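Local structure of transcriptional regulator (Vibrio vulnificus, 4IVN) at residues 26-31 / 42-47; 119-124 / 251-256; 178-183 / 192-197. The protein represses, as a NanR regulator, the nan genes of sialic acid catabolism and binds the sugar phosphate ManNAc-6P. All blocks are in the same frame, centred on the assembly; numbering follows the deposited sequence.

In the fold
Interaction 1 belongs to the N-terminal helix-turn-helix part. Interactions 2 and 3 belong to the SIS part of the chain. Interaction 1 is partly buried and combines leucine and isoleucine packing with tyrosine and asparagine side chains whose polar ends turn to a shared glutamine. Interactions 2 and 3 are buried and held by van der Waals packing, with a CH-pi contact in interaction 3. Interaction 2 joins two helices, whereas interaction 3 joins a central strand to the helix that follows it. They meet at Phe-179, whose CZ lies 3.7 Å from Val-124 CG2. Helix 114-126 and helix 188-199 thus cover opposite faces of strand 176-181. Interaction 1 stands apart, its centre about 26 Å from that of interaction 3.

Interaction 1 of 3, residues 26-31 / 42-47; sequences ADYILE and TDLARN
Tyr-28 and Ile-29 face Leu-44 and Asn-47 across two helix segments whose axes lie 10.9 Å apart at their closest and make an angle of 110°. This is a wide separation, and side chains fill it. The CA atoms of Tyr-28 and Asn-47 are 8.4 Å apart. The phenol of Tyr-28 reaches across because CG stands anti to the backbone N (chi1 -180°). Ring atom CD2 meets Leu-44 CD1 at 3.7 Å. The two side chains are antiparallel and overlap alongside. The far end of the ring lies against Asn-47, with CZ 3.6 Å from Asn-47 CB. The amide plane of Asn-47 is tilted by 30° from the ring, so the two flat groups are neither parallel nor perpendicular. The other branch of Leu-44 serves Ile-29: CD2 meets Ile-29 CD1 at 4.1 Å, and these side chains lie roughly perpendicular. Both methyls of Leu-44 are therefore in use, one on the ring and one on the isoleucine. Leu-58 of helix 52-61 and Phe-70 of helix 67-78 also pack on Ile-29. Helix 41-48 and helix 52-61 are probably the two helices of the helix-turn-helix motif, with helix 20-36 packed against the first. The polar ends have a common partner in Gln-39. Its NE2 hydrogen-bonds to Tyr-28 OH, and its OE1 makes a weak hydrogen bond with Asn-47 ND2. The contact thus has two characters: Leu-44 and Ile-29 are buried and apolar, while Tyr-28 and Asn-47 are partly exposed and bridged by Gln-39, only weakly on the asparagine side.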
ATOM      1  N   ALA A  26     -11.993  18.764 -30.605  1.00 42.21           N
ATOM      2  CA  ALA A  26     -11.831  20.035 -29.904  1.00 42.62           C
ATOM      3  C   ALA A  26     -13.140  20.313 -29.146  1.00 43.94           C
ATOM      4  O   ALA A  26     -13.126  20.647 -27.956  1.00 46.92           O
ATOM      5  CB  ALA A  26     -11.429  21.165 -30.873  1.00 42.36           C
ATOM      6  N   ASP A  27     -14.270  20.053 -29.790  1.00 45.90           N
ATOM      7  CA  ASP A  27     -15.606  20.357 -29.186  1.00 45.22           C
ATOM      8  C   ASP A  27     -15.939  19.508 -27.953  1.00 45.46           C
ATOM      9  O   ASP A  27     -16.492  20.031 -26.945  1.00 45.61           O
ATOM     10  CB  ASP A  27     -16.742  20.205 -30.194  1.00 46.21           C
ATOM     11  CG  ASP A  27     -16.927  21.428 -31.060  1.00 53.18           C
ATOM     12  OD1 ASP A  27     -16.560  22.534 -30.622  1.00 53.71           O
ATOM     13  OD2 ASP A  27     -17.459  21.305 -32.186  1.00 55.13           O
ATOM     14  N   TYR A  28     -15.657  18.213 -28.063  1.00 45.13           N
ATOM     15  CA  TYR A  28     -15.831  17.297 -26.936  1.00 40.73           C
ATOM     16  C   TYR A  28     -14.984  17.757 -25.744  1.00 43.93           C
ATOM     17  O   TYR A  28     -15.463  17.768 -24.617  1.00 41.57           O
ATOM     18  CB  TYR A  28     -15.528  15.836 -27.304  1.00 42.18           C
ATOM     19  CG  TYR A  28     -15.705  14.862 -26.161  1.00 41.46           C
ATOM     20  CD1 TYR A  28     -16.878  14.108 -26.023  1.00 44.75           C
ATOM     21  CD2 TYR A  28     -14.675  14.657 -25.203  1.00 42.22           C
ATOM     22  CE1 TYR A  28     -17.045  13.214 -24.940  1.00 43.85           C
ATOM     23  CE2 TYR A  28     -14.840  13.756 -24.146  1.00 40.08           C
ATOM     24  CZ  TYR A  28     -16.025  13.042 -24.025  1.00 45.12           C
ATOM     25  OH  TYR A  28     -16.176  12.181 -22.958  1.00 44.38           O
ATOM     26  N   ILE A  29     -13.737  18.156 -25.977  1.00 40.87           N
ATOM     27  CA  ILE A  29     -12.909  18.575 -24.877  1.00 40.97           C
ATOM     28  C   ILE A  29     -13.422  19.868 -24.236  1.00 46.14           C
ATOM     29  O   ILE A  29     -13.421  19.994 -22.998  1.00 46.44           O
ATOM     30  CB  ILE A  29     -11.437  18.760 -25.325  1.00 40.88           C
ATOM     31  CG1 ILE A  29     -10.873  17.419 -25.826  1.00 38.67           C
ATOM     32  CG2 ILE A  29     -10.609  19.169 -24.125  1.00 41.88           C
ATOM     33  CD1 ILE A  29      -9.541  17.485 -26.586  1.00 37.47           C
ATOM     34  N   LEU A  30     -13.795  20.845 -25.067  1.00 44.25           N
ATOM     35  CA  LEU A  30     -14.263  22.158 -24.598  1.00 49.28           C
ATOM     36  C   LEU A  30     -15.513  21.981 -23.730  1.00 53.86           C
ATOM     37  O   LEU A  30     -15.764  22.794 -22.813  1.00 55.53           O
ATOM     38  CB  LEU A  30     -14.582  23.123 -25.778  1.00 51.05           C
ATOM     39  CG  LEU A  30     -13.411  23.862 -26.447  1.00 50.90           C
ATOM     40  CD1 LEU A  30     -13.814  24.509 -27.808  1.00 49.75           C
ATOM     41  CD2 LEU A  30     -12.817  24.883 -25.487  1.00 54.15           C
ATOM     42  N   GLU A  31     -16.302  20.943 -24.038  1.00 47.67           N
ATOM     43  CA  GLU A  31     -17.529  20.670 -23.305  1.00 50.66           C
ATOM     44  C   GLU A  31     -17.367  19.773 -22.126  1.00 49.82           C
ATOM     45  O   GLU A  31     -18.237  19.774 -21.277  1.00 49.63           O
ATOM     46  CB  GLU A  31     -18.659  20.156 -24.202  1.00 52.72           C
ATOM     47  CG  GLU A  31     -19.102  21.220 -25.190  1.00 59.04           C
ATOM     48  CD  GLU A  31     -19.635  20.674 -26.506  1.00 65.19           C
ATOM     49  OE1 GLU A  31     -20.367  19.665 -26.509  1.00 70.75           O
ATOM     50  OE2 GLU A  31     -19.339  21.294 -27.543  1.00 70.00           O
ATOM     51  N   THR A  42      -7.107   6.454 -25.024  1.00 35.28           N
ATOM     52  CA  THR A  42      -8.000   5.355 -25.534  1.00 36.89           C
ATOM     53  C   THR A  42      -9.462   5.756 -25.265  1.00 35.03           C
ATOM     54  O   THR A  42     -10.319   5.641 -26.137  1.00 35.95           O
ATOM     55  CB  THR A  42      -7.683   3.952 -24.920  1.00 36.99           C
ATOM     56  OG1 THR A  42      -6.262   3.774 -24.816  1.00 39.80           O
ATOM     57  CG2 THR A  42      -8.259   2.793 -25.721  1.00 39.76           C
ATOM     58  N   ASP A  43      -9.717   6.358 -24.118  1.00 35.09           N
ATOM     59  CA  ASP A  43     -11.093   6.903 -23.837  1.00 36.36           C
ATOM     60  C   ASP A  43     -11.469   8.072 -24.710  1.00 38.06           C
ATOM     61  O   ASP A  43     -12.581   8.114 -25.264  1.00 43.89           O
ATOM     62  CB  ASP A  43     -11.175   7.480 -22.408  1.00 37.67           C
ATOM     63  CG  ASP A  43     -11.184   6.400 -21.335  1.00 39.98           C
ATOM     64  OD1 ASP A  43     -11.874   5.361 -21.494  1.00 41.53           O
ATOM     65  OD2 ASP A  43     -10.526   6.641 -20.296  1.00 43.89           O
ATOM     66  N   LEU A  44     -10.581   9.058 -24.808  1.00 39.04           N
ATOM     67  CA  LEU A  44     -10.907  10.281 -25.613  1.00 40.82           C
ATOM     68  C   LEU A  44     -11.240   9.905 -27.064  1.00 43.83           C
ATOM     69  O   LEU A  44     -12.185  10.455 -27.671  1.00 44.18           O
ATOM     70  CB  LEU A  44      -9.728  11.230 -25.618  1.00 39.47           C
ATOM     71  CG  LEU A  44     -10.014  12.568 -26.289  1.00 45.48           C
ATOM     72  CD1 LEU A  44     -11.311  13.171 -25.791  1.00 41.22           C
ATOM     73  CD2 LEU A  44      -8.855  13.516 -26.091  1.00 39.47           C
ATOM     74  N   ALA A  45     -10.475   8.949 -27.596  1.00 43.67           N
ATOM     75  CA  ALA A  45     -10.712   8.397 -28.913  1.00 45.17           C
ATOM     76  C   ALA A  45     -12.070   7.722 -29.031  1.00 45.80           C
ATOM     77  O   ALA A  45     -12.855   8.029 -29.970  1.00 45.33           O
ATOM     78  CB  ALA A  45      -9.583   7.467 -29.345  1.00 41.04           C
ATOM     79  N   ARG A  46     -12.370   6.824 -28.102  1.00 44.63           N
ATOM     80  CA  ARG A  46     -13.680   6.179 -28.083  1.00 48.79           C
ATOM     81  C   ARG A  46     -14.836   7.145 -27.909  1.00 48.49           C
ATOM     82  O   ARG A  46     -15.832   7.073 -28.629  1.00 48.11           O
ATOM     83  CB  ARG A  46     -13.777   5.195 -26.902  1.00 53.91           C
ATOM     84  CG  ARG A  46     -12.932   3.952 -26.994  1.00 55.16           C
ATOM     85  CD  ARG A  46     -13.060   3.191 -25.665  1.00 61.83           C
ATOM     86  NE  ARG A  46     -14.159   2.204 -25.661  1.00 61.58           N
ATOM     87  CZ  ARG A  46     -15.351   2.345 -25.072  1.00 64.41           C
ATOM     88  NH1 ARG A  46     -15.703   3.438 -24.385  1.00 66.99           N
ATOM     89  NH2 ARG A  46     -16.201   1.357 -25.156  1.00 62.68           N
ATOM     90  N   ASN A  47     -14.749   8.005 -26.899  1.00 45.22           N
ATOM     91  CA  ASN A  47     -15.852   8.916 -26.629  1.00 46.66           C
ATOM     92  C   ASN A  47     -16.145   9.890 -27.784  1.00 49.08           C
ATOM     93  O   ASN A  47     -17.242  10.438 -27.871  1.00 52.38           O
ATOM     94  CB  ASN A  47     -15.553   9.711 -25.382  1.00 47.08           C
ATOM     95  CG  ASN A  47     -15.427   8.825 -24.173  1.00 48.03           C
ATOM     96  OD1 ASN A  47     -16.005   7.727 -24.140  1.00 43.26           O
ATOM     97  ND2 ASN A  47     -14.660   9.271 -23.192  1.00 43.71           N
TER

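Interaction 2 of 3, residues 119-124 / 251-256; sequences RIVERV and VNSLLE
The hydroxyl OG of Ser-253 hydrogen-bonds to the carbonyl O of Val-249, one turn earlier in its own helix, while Ser-253 CB rests on Val-121 CG2 at 3.6 Å. OG stands beside the backbone N (chi1 -49°), which carries it back toward that carbonyl. The serine thus offers carbon, not oxygen, to the valine. The remaining contacts are van der Waals packing, partly against the backbone O of Val-121. Leu-254 enters between Val-121 and Val-124, which lie one turn apart on the facing helix. Its CD2 methyl sits 3.4 Å from Val-121 O and 3.7 Å from Val-121 CG1. The leucine and Val-121 point in opposing senses as they pass. The other methyl, CD1, meets Val-124 CG1 at 3.5 Å, a tight carbon pair, with the leucine set crosswise to this second valine. The axes of the two short segments approach to 9.5 Å, and their directions differ by 72°. Around the contact, Tyr-261 of helix 261-270 touches Leu-254. Ile-93 of the second subunit packs on Ser-253, so the helix bearing the leucine also lies at the dimer contact. Helix 114-126 in turn packs on the sheet through Ile-120, which touches Glu-221 and Leu-223 of strand 221-224. Such helix packing beside a parallel five-stranded sheet is typical of the alpha-beta SIS fold of sugar-phosphate-binding proteins.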
ATOM      1  N   ARG A 119     -11.788 -16.217 -13.168  1.00 33.64           N
ATOM      2  CA  ARG A 119     -10.780 -16.617 -14.069  1.00 36.08           C
ATOM      3  C   ARG A 119      -9.357 -16.267 -13.630  1.00 33.17           C
ATOM      4  O   ARG A 119      -8.445 -17.060 -13.843  1.00 31.95           O
ATOM      5  CB  ARG A 119     -11.042 -16.028 -15.437  1.00 40.56           C
ATOM      6  CG  ARG A 119     -12.033 -16.871 -16.175  1.00 39.12           C
ATOM      7  CD  ARG A 119     -11.907 -16.533 -17.647  1.00 43.00           C
ATOM      8  NE  ARG A 119     -11.918 -15.062 -17.890  1.00 39.39           N
ATOM      9  CZ  ARG A 119     -12.996 -14.310 -17.952  1.00 36.71           C
ATOM     10  NH1 ARG A 119     -14.229 -14.844 -17.754  1.00 38.98           N
ATOM     11  NH2 ARG A 119     -12.856 -13.020 -18.207  1.00 36.03           N
ATOM     12  N   ILE A 120      -9.174 -15.064 -13.072  1.00 32.10           N
ATOM     13  CA  ILE A 120      -7.836 -14.621 -12.650  1.00 32.96           C
ATOM     14  C   ILE A 120      -7.307 -15.542 -11.496  1.00 33.48           C
ATOM     15  O   ILE A 120      -6.142 -15.936 -11.454  1.00 31.27           O
ATOM     16  CB  ILE A 120      -7.868 -13.121 -12.232  1.00 32.22           C
ATOM     17  CG1 ILE A 120      -8.242 -12.263 -13.476  1.00 35.60           C
ATOM     18  CG2 ILE A 120      -6.528 -12.722 -11.610  1.00 34.50           C
ATOM     19  CD1 ILE A 120      -8.531 -10.782 -13.190  1.00 29.54           C
ATOM     20  N   VAL A 121      -8.178 -15.872 -10.564  1.00 32.18           N
ATOM     21  CA  VAL A 121      -7.844 -16.836  -9.500  1.00 31.34           C
ATOM     22  C   VAL A 121      -7.295 -18.121 -10.018  1.00 30.32           C
ATOM     23  O   VAL A 121      -6.247 -18.607  -9.533  1.00 31.39           O
ATOM     24  CB  VAL A 121      -9.084 -17.226  -8.719  1.00 33.75           C
ATOM     25  CG1 VAL A 121      -8.742 -18.439  -7.789  1.00 30.53           C
ATOM     26  CG2 VAL A 121      -9.604 -15.995  -7.916  1.00 36.71           C
ATOM     27  N   GLU A 122      -7.942 -18.670 -11.060  1.00 32.23           N
ATOM     28  CA  GLU A 122      -7.486 -19.924 -11.619  1.00 34.78           C
ATOM     29  C   GLU A 122      -6.126 -19.787 -12.281  1.00 33.87           C
ATOM     30  O   GLU A 122      -5.265 -20.630 -12.095  1.00 31.48           O
ATOM     31  CB  GLU A 122      -8.541 -20.400 -12.648  1.00 44.09           C
ATOM     32  CG  GLU A 122      -8.682 -21.888 -12.830  1.00 49.83           C
ATOM     33  CD  GLU A 122      -8.523 -22.665 -11.545  1.00 58.44           C
ATOM     34  OE1 GLU A 122      -9.120 -22.271 -10.484  1.00 47.68           O
ATOM     35  OE2 GLU A 122      -7.762 -23.689 -11.620  1.00 67.06           O
ATOM     36  N   ARG A 123      -5.921 -18.709 -13.033  1.00 35.91           N
ATOM     37  CA  ARG A 123      -4.559 -18.415 -13.583  1.00 35.90           C
ATOM     38  C   ARG A 123      -3.459 -18.372 -12.503  1.00 34.25           C
ATOM     39  O   ARG A 123      -2.404 -18.974 -12.662  1.00 37.66           O
ATOM     40  CB  ARG A 123      -4.630 -17.128 -14.370  1.00 34.52           C
ATOM     41  CG  ARG A 123      -5.539 -17.349 -15.616  1.00 37.48           C
ATOM     42  CD  ARG A 123      -5.288 -16.355 -16.729  1.00 45.89           C
ATOM     43  NE  ARG A 123      -6.248 -16.428 -17.859  1.00 46.24           N
ATOM     44  CZ  ARG A 123      -6.015 -17.054 -19.013  1.00 53.34           C
ATOM     45  NH1 ARG A 123      -4.881 -17.747 -19.204  1.00 41.17           N
ATOM     46  NH2 ARG A 123      -6.926 -16.971 -19.996  1.00 53.51           N
ATOM     47  N   VAL A 124      -3.708 -17.651 -11.422  1.00 32.56           N
ATOM     48  CA  VAL A 124      -2.778 -17.610 -10.309  1.00 32.16           C
ATOM     49  C   VAL A 124      -2.512 -18.999  -9.712  1.00 33.36           C
ATOM     50  O   VAL A 124      -1.351 -19.410  -9.494  1.00 37.71           O
ATOM     51  CB  VAL A 124      -3.240 -16.635  -9.242  1.00 32.66           C
ATOM     52  CG1 VAL A 124      -2.238 -16.656  -8.048  1.00 32.71           C
ATOM     53  CG2 VAL A 124      -3.298 -15.219  -9.869  1.00 29.93           C
ATOM     54  N   VAL A 251      -6.471 -12.639  -3.509  1.00 31.64           N
ATOM     55  CA  VAL A 251      -5.783 -13.644  -2.697  1.00 34.03           C
ATOM     56  C   VAL A 251      -6.767 -14.277  -1.748  1.00 36.76           C
ATOM     57  O   VAL A 251      -6.726 -15.475  -1.548  1.00 36.49           O
ATOM     58  CB  VAL A 251      -4.525 -13.061  -1.973  1.00 34.30           C
ATOM     59  CG1 VAL A 251      -3.799 -14.130  -1.135  1.00 32.24           C
ATOM     60  CG2 VAL A 251      -3.637 -12.498  -3.091  1.00 31.69           C
ATOM     61  N   ASN A 252      -7.714 -13.505  -1.242  1.00 34.98           N
ATOM     62  CA  ASN A 252      -8.759 -14.156  -0.445  1.00 40.62           C
ATOM     63  C   ASN A 252      -9.635 -15.184  -1.205  1.00 37.40           C
ATOM     64  O   ASN A 252     -10.063 -16.180  -0.601  1.00 36.95           O
ATOM     65  CB  ASN A 252      -9.630 -13.121   0.253  1.00 37.67           C
ATOM     66  CG  ASN A 252      -8.826 -12.302   1.285  1.00 35.65           C
ATOM     67  OD1 ASN A 252      -7.698 -12.668   1.631  1.00 34.16           O
ATOM     68  ND2 ASN A 252      -9.367 -11.182   1.709  1.00 36.33           N
ATOM     69  N   SER A 253      -9.962 -14.912  -2.476  1.00 41.31           N
ATOM     70  CA  SER A 253     -10.630 -15.920  -3.322  1.00 41.99           C
ATOM     71  C   SER A 253      -9.807 -17.136  -3.480  1.00 41.20           C
ATOM     72  O   SER A 253     -10.342 -18.258  -3.342  1.00 41.39           O
ATOM     73  CB  SER A 253     -11.010 -15.415  -4.691  1.00 38.43           C
ATOM     74  OG  SER A 253     -11.654 -14.222  -4.485  1.00 38.78           O
ATOM     75  N   LEU A 254      -8.515 -16.946  -3.745  1.00 39.93           N
ATOM     76  CA  LEU A 254      -7.605 -18.090  -3.839  1.00 39.22           C
ATOM     77  C   LEU A 254      -7.684 -18.959  -2.559  1.00 40.12           C
ATOM     78  O   LEU A 254      -7.792 -20.204  -2.631  1.00 38.20           O
ATOM     79  CB  LEU A 254      -6.155 -17.657  -4.071  1.00 35.19           C
ATOM     80  CG  LEU A 254      -5.696 -17.402  -5.495  1.00 38.60           C
ATOM     81  CD1 LEU A 254      -4.548 -16.386  -5.491  1.00 43.41           C
ATOM     82  CD2 LEU A 254      -5.425 -18.724  -6.250  1.00 37.51           C
ATOM     83  N   LEU A 255      -7.612 -18.298  -1.397  1.00 36.01           N
ATOM     84  CA  LEU A 255      -7.637 -18.992  -0.130  1.00 35.56           C
ATOM     85  C   LEU A 255      -8.988 -19.697   0.044  1.00 40.18           C
ATOM     86  O   LEU A 255      -9.075 -20.792   0.575  1.00 36.95           O
ATOM     87  CB  LEU A 255      -7.381 -17.996   1.014  1.00 36.66           C
ATOM     88  CG  LEU A 255      -5.860 -17.754   1.192  1.00 35.79           C
ATOM     89  CD1 LEU A 255      -5.599 -16.453   1.917  1.00 37.35           C
ATOM     90  CD2 LEU A 255      -5.221 -18.931   1.980  1.00 37.17           C
ATOM     91  N   GLU A 256     -10.033 -19.099  -0.505  1.00 40.57           N
ATOM     92  CA  GLU A 256     -11.340 -19.751  -0.382  1.00 42.99           C
ATOM     93  C   GLU A 256     -11.438 -20.928  -1.350  1.00 44.07           C
ATOM     94  O   GLU A 256     -12.006 -21.936  -0.998  1.00 43.97           O
ATOM     95  CB  GLU A 256     -12.413 -18.771  -0.660  1.00 45.61           C
ATOM     96  CG  GLU A 256     -13.785 -19.387  -0.621  1.00 53.62           C
ATOM     97  CD  GLU A 256     -14.691 -18.502   0.150  1.00 72.50           C
ATOM     98  OE1 GLU A 256     -14.447 -18.351   1.371  1.00 82.05           O
ATOM     99  OE2 GLU A 256     -15.628 -17.949  -0.463  1.00 81.00           O
TER

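Interaction 3 of 3, residues 178-183 / 192-197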
ATOM      1  N   TRP A 178       1.933 -12.739 -15.603  1.00 26.46           N
ATOM      2  CA  TRP A 178       2.360 -11.335 -15.284  1.00 26.60           C
ATOM      3  C   TRP A 178       1.216 -10.488 -14.818  1.00 29.07           C
ATOM      4  O   TRP A 178       0.136 -10.565 -15.382  1.00 33.68           O
ATOM      5  CB  TRP A 178       2.921 -10.655 -16.495  1.00 26.77           C
ATOM      6  CG  TRP A 178       4.211 -11.317 -16.817  1.00 29.00           C
ATOM      7  CD1 TRP A 178       4.430 -12.489 -17.563  1.00 31.36           C
ATOM      8  CD2 TRP A 178       5.469 -10.908 -16.340  1.00 27.71           C
ATOM      9  NE1 TRP A 178       5.762 -12.806 -17.566  1.00 32.60           N
ATOM     10  CE2 TRP A 178       6.449 -11.886 -16.847  1.00 30.22           C
ATOM     11  CE3 TRP A 178       5.917  -9.788 -15.599  1.00 29.02           C
ATOM     12  CZ2 TRP A 178       7.822 -11.749 -16.606  1.00 29.73           C
ATOM     13  CZ3 TRP A 178       7.292  -9.675 -15.343  1.00 27.38           C
ATOM     14  CH2 TRP A 178       8.228 -10.627 -15.865  1.00 29.10           C
ATOM     15  N   PHE A 179       1.461  -9.642 -13.809  1.00 28.31           N
ATOM     16  CA  PHE A 179       0.521  -8.600 -13.449  1.00 27.50           C
ATOM     17  C   PHE A 179       1.117  -7.222 -13.795  1.00 31.84           C
ATOM     18  O   PHE A 179       2.275  -6.920 -13.451  1.00 29.64           O
ATOM     19  CB  PHE A 179       0.336  -8.656 -11.961  1.00 30.14           C
ATOM     20  CG  PHE A 179      -0.666  -9.711 -11.549  1.00 28.88           C
ATOM     21  CD1 PHE A 179      -0.235 -10.998 -11.307  1.00 28.44           C
ATOM     22  CD2 PHE A 179      -2.020  -9.423 -11.448  1.00 29.14           C
ATOM     23  CE1 PHE A 179      -1.114 -11.995 -10.901  1.00 28.30           C
ATOM     24  CE2 PHE A 179      -2.909 -10.434 -11.069  1.00 28.55           C
ATOM     25  CZ  PHE A 179      -2.470 -11.709 -10.871  1.00 29.33           C
ATOM     26  N   ALA A 180       0.365  -6.411 -14.507  1.00 29.80           N
ATOM     27  CA  ALA A 180       0.818  -5.057 -14.914  1.00 28.67           C
ATOM     28  C   ALA A 180      -0.019  -4.169 -14.027  1.00 29.85           C
ATOM     29  O   ALA A 180      -1.229  -4.156 -14.189  1.00 29.17           O
ATOM     30  CB  ALA A 180       0.500  -4.803 -16.450  1.00 24.90           C
ATOM     31  N   VAL A 181       0.616  -3.477 -13.067  1.00 28.63           N
ATOM     32  CA  VAL A 181      -0.077  -2.569 -12.153  1.00 27.68           C
ATOM     33  C   VAL A 181       0.134  -1.124 -12.555  1.00 28.93           C
ATOM     34  O   VAL A 181       1.250  -0.598 -12.510  1.00 26.69           O
ATOM     35  CB  VAL A 181       0.430  -2.734 -10.679  1.00 30.79           C
ATOM     36  CG1 VAL A 181      -0.452  -1.887  -9.698  1.00 26.28           C
ATOM     37  CG2 VAL A 181       0.427  -4.257 -10.348  1.00 33.57           C
ATOM     38  N   SER A 182      -0.935  -0.467 -12.961  1.00 27.13           N
ATOM     39  CA  SER A 182      -0.862   0.901 -13.539  1.00 28.14           C
ATOM     40  C   SER A 182      -2.290   1.471 -13.444  1.00 28.95           C
ATOM     41  O   SER A 182      -3.177   0.893 -14.051  1.00 28.83           O
ATOM     42  CB  SER A 182      -0.447   0.802 -15.007  1.00 29.12           C
ATOM     43  OG  SER A 182      -0.441   2.086 -15.628  1.00 28.05           O
ATOM     44  N   SER A 183      -2.491   2.590 -12.760  1.00 25.98           N
ATOM     45  CA  SER A 183      -3.844   3.191 -12.683  1.00 29.34           C
ATOM     46  C   SER A 183      -4.240   3.659 -14.068  1.00 32.89           C
ATOM     47  O   SER A 183      -5.402   3.527 -14.455  1.00 32.24           O
ATOM     48  CB  SER A 183      -3.829   4.433 -11.773  1.00 29.54           C
ATOM     49  OG  SER A 183      -3.976   4.029 -10.407  1.00 31.35           O
ATOM     50  N   HIS A 192       5.455  -1.429 -22.007  1.00 30.94           N
ATOM     51  CA  HIS A 192       6.396  -2.082 -22.884  1.00 31.80           C
ATOM     52  C   HIS A 192       6.754  -3.464 -22.327  1.00 31.70           C
ATOM     53  O   HIS A 192       6.748  -4.484 -23.049  1.00 27.87           O
ATOM     54  CB  HIS A 192       7.628  -1.202 -23.067  1.00 30.59           C
ATOM     55  CG  HIS A 192       8.700  -1.876 -23.872  1.00 30.95           C
ATOM     56  ND1 HIS A 192       8.560  -2.141 -25.232  1.00 29.94           N
ATOM     57  CD2 HIS A 192       9.961  -2.378 -23.494  1.00 29.67           C
ATOM     58  CE1 HIS A 192       9.645  -2.786 -25.663  1.00 28.35           C
ATOM     59  NE2 HIS A 192      10.506  -2.920 -24.589  1.00 30.25           N
ATOM     60  N   ALA A 193       7.032  -3.529 -21.031  1.00 29.31           N
ATOM     61  CA  ALA A 193       7.336  -4.782 -20.426  1.00 30.59           C
ATOM     62  C   ALA A 193       6.077  -5.681 -20.458  1.00 26.85           C
ATOM     63  O   ALA A 193       6.180  -6.885 -20.861  1.00 30.26           O
ATOM     64  CB  ALA A 193       7.902  -4.581 -18.975  1.00 24.05           C
ATOM     65  N   ALA A 194       4.887  -5.156 -20.141  1.00 30.88           N
ATOM     66  CA  ALA A 194       3.716  -6.053 -20.145  1.00 30.34           C
ATOM     67  C   ALA A 194       3.498  -6.608 -21.553  1.00 34.26           C
ATOM     68  O   ALA A 194       3.179  -7.809 -21.759  1.00 34.92           O
ATOM     69  CB  ALA A 194       2.425  -5.347 -19.651  1.00 31.58           C
ATOM     70  N   GLY A 195       3.672  -5.726 -22.535  1.00 31.93           N
ATOM     71  CA  GLY A 195       3.567  -6.018 -23.990  1.00 32.14           C
ATOM     72  C   GLY A 195       4.485  -7.121 -24.462  1.00 33.94           C
ATOM     73  O   GLY A 195       4.110  -7.964 -25.306  1.00 36.40           O
ATOM     74  N   LEU A 196       5.686  -7.195 -23.899  1.00 33.73           N
ATOM     75  CA  LEU A 196       6.584  -8.309 -24.255  1.00 32.89           C
ATOM     76  C   LEU A 196       6.090  -9.729 -23.869  1.00 31.83           C
ATOM     77  O   LEU A 196       6.245 -10.692 -24.693  1.00 32.02           O
ATOM     78  CB  LEU A 196       7.941  -8.083 -23.616  1.00 30.61           C
ATOM     79  CG  LEU A 196       8.680  -6.890 -24.349  1.00 34.22           C
ATOM     80  CD1 LEU A 196       9.809  -6.377 -23.393  1.00 30.65           C
ATOM     81  CD2 LEU A 196       9.189  -7.303 -25.755  1.00 36.84           C
ATOM     82  N   ALA A 197       5.512  -9.861 -22.673  1.00 31.49           N
ATOM     83  CA  ALA A 197       4.913 -11.103 -22.219  1.00 32.73           C
ATOM     84  C   ALA A 197       3.654 -11.388 -23.051  1.00 38.15           C
ATOM     85  O   ALA A 197       3.465 -12.496 -23.565  1.00 33.88           O
ATOM     86  CB  ALA A 197       4.533 -11.004 -20.746  1.00 31.28           C
TER
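Ala-197 places its CB over one face of the Trp-178 indole, within a beta-alpha-beta unit of the SIS fold formed by strand 176-181, helix 188-199 and strand 204-208. The methyl lies 3.9 Å from the centroid of the five-membered ring and 27° off the ring normal. This is a CH-pi contact over the pyrrole part of the indole. It is shifted toward CD1, which is 3.5 Å from Ala-197 CB. In Trp-178, chi1 of -69° sets CG beside the backbone N, and chi2 of 84° turns the ring so that a face meets the methyl. Its NE1 hydrogen-bonds to Ser-172 OG, which gives the buried N-H a partner and helps fix the turn of the indole. Two residues on, Ala-180 points to the same helix, while Phe-179 between them points away, and its ring touches Leu-145 of helix 137-151. The small alanines let the helix come close to the strand: the CA atoms of Ala-180 and Ala-194 are 6.1 Å apart. Val-204 of the next strand touches both Ala-194 and Ala-197. Beyond the strand end the chain turns into the ligand pocket. There Ser-182 OG hydrogen-bonds to O17 of the bound ManNAc-6P, and Ser-183 N to its O18. Back at the strand, a single methyl meets a single methyl, with Ala-180 CB 3.8 Å from Ala-194 CB.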